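Local coordinates for protein glutathione S-transferase (Agrobacterium tumefaciens, PDB 2YCD) that probably catalyses the conjugation of glutathione to electrophilic compounds, as in other glutathione transferases, and binds the glutathione conjugate S-(p-nitrobenzyl)glutathione, at residues Ala33-Val38 / Gly71-Tyr76. Numbering follows the deposited sequence. Where two conformers were deposited one is given.
With GTB (S-(p-nitrobenzyl)glutathione), chain B.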
loop_
_atom_site.group_PDB
_atom_site.type_symbol
_atom_site.label_atom_id
_atom_site.label_comp_id
_atom_site.label_asym_id
_atom_site.label_seq_id
_atom_site.Cartn_x
_atom_site.Cartn_y
_atom_site.Cartn_z
ATOM N N ALA A 33 11.128 11.002 5.559
ATOM C CA ALA A 33 11.226 9.569 5.826
ATOM C C ALA A 33 9.947 9.050 6.495
ATOM O O ALA A 33 9.164 9.833 7.057
ATOM C CB ALA A 33 12.472 9.254 6.656
ATOM N N ARG A 34 9.751 7.732 6.458
ATOM C CA ARG A 34 8.457 7.144 6.818
ATOM C C ARG A 34 8.164 7.064 8.314
ATOM O O ARG A 34 7.078 6.654 8.711
ATOM C CB ARG A 34 8.260 5.785 6.138
ATOM C CG ARG A 34 8.142 5.913 4.624
ATOM C CD ARG A 34 8.108 4.543 3.975
ATOM N NE ARG A 34 8.130 4.597 2.510
ATOM C CZ ARG A 34 7.046 4.576 1.737
ATOM N NH1 ARG A 34 5.835 4.517 2.281
ATOM N NH2 ARG A 34 7.174 4.615 0.417
ATOM N N ASP A 35 9.111 7.488 9.148
ATOM C CA ASP A 35 8.793 7.700 10.562
ATOM C C ASP A 35 7.871 8.918 10.727
ATOM O O ASP A 35 7.128 9.007 11.704
ATOM C CB ASP A 35 10.066 7.899 11.400
ATOM C CG ASP A 35 10.886 9.104 10.948
ATOM O OD1 ASP A 35 11.341 9.117 9.782
ATOM O OD2 ASP A 35 11.077 10.053 11.733
ATOM N N MET A 36 7.889 9.848 9.778
ATOM C CA MET A 36 7.129 11.081 9.952
ATOM C C MET A 36 5.610 10.866 10.127
ATOM O O MET A 36 5.009 11.434 11.047
ATOM C CB MET A 36 7.437 12.065 8.828
ATOM C CG MET A 36 6.709 13.378 8.982
ATOM S SD MET A 36 7.257 14.363 10.420
ATOM C CE MET A 36 6.052 15.663 10.263
ATOM N N PRO A 37 4.973 10.051 9.262
ATOM C CA PRO A 37 3.526 9.859 9.476
ATOM C C PRO A 37 3.228 9.187 10.803
ATOM O O PRO A 37 2.199 9.475 11.408
ATOM C CB PRO A 37 3.085 8.968 8.292
ATOM C CG PRO A 37 4.400 8.423 7.704
ATOM C CD PRO A 37 5.412 9.517 7.960
ATOM N N VAL A 38 4.113 8.302 11.268
ATOM C CA VAL A 38 3.932 7.667 12.570
ATOM C C VAL A 38 4.037 8.701 13.715
ATOM O O VAL A 38 3.196 8.724 14.607
ATOM C CB VAL A 38 4.971 6.537 12.755
ATOM C CG1 VAL A 38 4.888 5.965 14.171
ATOM C CG2 VAL A 38 4.748 5.433 11.703
ATOM N N GLY A 71 14.656 -4.930 6.846
ATOM C CA GLY A 71 15.776 -4.087 7.243
ATOM C C GLY A 71 15.555 -2.602 7.025
ATOM O O GLY A 71 16.509 -1.861 6.746
ATOM N N GLN A 72 14.303 -2.162 7.157
ATOM C CA GLN A 72 13.956 -0.771 6.925
ATOM C C GLN A 72 13.366 -0.148 8.187
ATOM O O GLN A 72 13.101 -0.840 9.171
ATOM C CB GLN A 72 12.963 -0.660 5.760
ATOM C CG GLN A 72 13.584 -1.082 4.427
ATOM C CD GLN A 72 12.781 -0.647 3.235
ATOM O OE1 GLN A 72 11.623 -1.046 3.079
ATOM N NE2 GLN A 72 13.396 0.155 2.365
ATOM N N ILE A 73 13.152 1.165 8.149
ATOM C CA ILE A 73 12.418 1.860 9.221
ATOM C C ILE A 73 11.121 2.445 8.625
ATOM O O ILE A 73 11.043 2.686 7.421
ATOM C CB ILE A 73 13.295 2.949 9.923
ATOM C CG1 ILE A 73 13.707 4.085 8.969
ATOM C CG2 ILE A 73 14.549 2.323 10.528
ATOM C CD1 ILE A 73 12.704 5.239 8.902
ATOM N N PRO A 74 10.096 2.676 9.451
ATOM C CA PRO A 74 10.045 2.484 10.906
ATOM C C PRO A 74 9.473 1.146 11.361
ATOM O O PRO A 74 8.703 0.494 10.658
ATOM C CB PRO A 74 9.078 3.587 11.350
ATOM C CG PRO A 74 8.098 3.689 10.200
ATOM C CD PRO A 74 8.898 3.393 8.945
ATOM N N SER A 75 9.856 0.736 12.561
ATOM C CA SER A 75 9.124 -0.291 13.292
ATOM C C SER A 75 8.615 0.361 14.565
ATOM O O SER A 75 9.030 1.476 14.910
ATOM C CB SER A 75 10.031 -1.496 13.609
ATOM O OG SER A 75 11.141 -1.125 14.411
ATOM N N TYR A 76 7.744 -0.351 15.266
ATOM C CA TYR A 76 7.016 0.154 16.418
ATOM C C TYR A 76 7.005 -0.964 17.453
ATOM O O TYR A 76 6.620 -2.088 17.142
ATOM C CB TYR A 76 5.592 0.482 15.961
ATOM C CG TYR A 76 4.562 0.866 17.001
ATOM C CD1 TYR A 76 3.889 -0.111 17.741
ATOM C CD2 TYR A 76 4.186 2.183 17.174
ATOM C CE1 TYR A 76 2.904 0.239 18.655
ATOM C CE2 TYR A 76 3.198 2.535 18.086
ATOM C CZ TYR A 76 2.568 1.564 18.816
ATOM O OH TYR A 76 1.593 1.942 19.720
HETATM N N1 GTB B . 6.486 -0.113 3.230
HETATM C CA1 GTB B . 7.424 0.371 4.253
HETATM C C1 GTB B . 6.724 1.324 5.188
HETATM O O11 GTB B . 5.881 2.099 4.689
HETATM O O12 GTB B . 7.019 1.316 6.408
HETATM C CB1 GTB B . 8.622 1.023 3.545
HETATM C CG1 GTB B . 9.703 1.421 4.547
HETATM C CD1 GTB B . 10.843 2.169 3.882
HETATM O OE1 GTB B . 10.825 2.355 2.666
HETATM N N2 GTB B . 11.809 2.604 4.689
HETATM C CA2 GTB B . 12.963 3.355 4.193
HETATM C C2 GTB B . 14.256 2.753 4.649
HETATM O O2 GTB B . 14.379 2.248 5.763
HETATM C CB2 GTB B . 12.942 4.764 4.817
HETATM S SG2 GTB B . 11.600 5.780 4.298
HETATM N N3 GTB B . 15.267 2.821 3.780
HETATM C CA3 GTB B . 16.618 2.359 4.051
HETATM C C3 GTB B . 17.007 1.125 3.288
HETATM O O31 GTB B . 16.225 0.658 2.437
HETATM O O32 GTB B . 18.123 0.629 3.566
HETATM C "C'" GTB B . 11.871 6.112 2.583
HETATM C "C1'" GTB B . 12.576 7.424 2.352
HETATM C "C2'" GTB B . 13.954 7.457 2.216
HETATM C "C3'" GTB B . 14.599 8.673 1.994
HETATM C "C4'" GTB B . 13.856 9.849 1.905
HETATM N N41 GTB B . 14.506 11.075 1.671
HETATM O O41 GTB B . 13.865 12.106 1.481
HETATM O O42 GTB B . 15.722 11.096 1.642
HETATM C "C5'" GTB B . 12.475 9.805 2.033
HETATM C "C6'" GTB B . 11.829 8.591 2.252
#
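The P74 ring turns one face to the start of helix 35-45: D35 CA and CB lie over it, D35 CB 4.4 Å from P74 CB, while R34 O sits 3.5 Å from P74 CG. V38 CG2 comes to the CG edge at 4.1 Å, and R34 CB touches P74 CD at 3.7 Å. A compact, rigid proline ring, puckered at CG, suits this buried place. The planar R34 guanidinium lies oblique to GTB O11, and its NH1 makes a salt bridge with E123. With CG beside its own backbone N (chi1 -66°) and the chain extended to NE, R34 runs along the ligand. The peptide bond before P74 is cis: this is the cis-proline loop of the thioredoxin fold, in the N-terminal domain of the transferase. It presents the backbone N-H and C=O of I73 to the glutathione, which pairs with them like an added strand: I73 N donates to GTB O2 (2.9 Å, 164°), and GTB N2 to I73 O (2.8 Å). Q72 has an amide long enough to reach the glycyl carboxylate, NE2 to GTB O31 at 2.9 Å. D35 OD2 makes a salt bridge with R39 NE, one helical turn on; D35 OD1 lies 4.2 Å from I73 CD1.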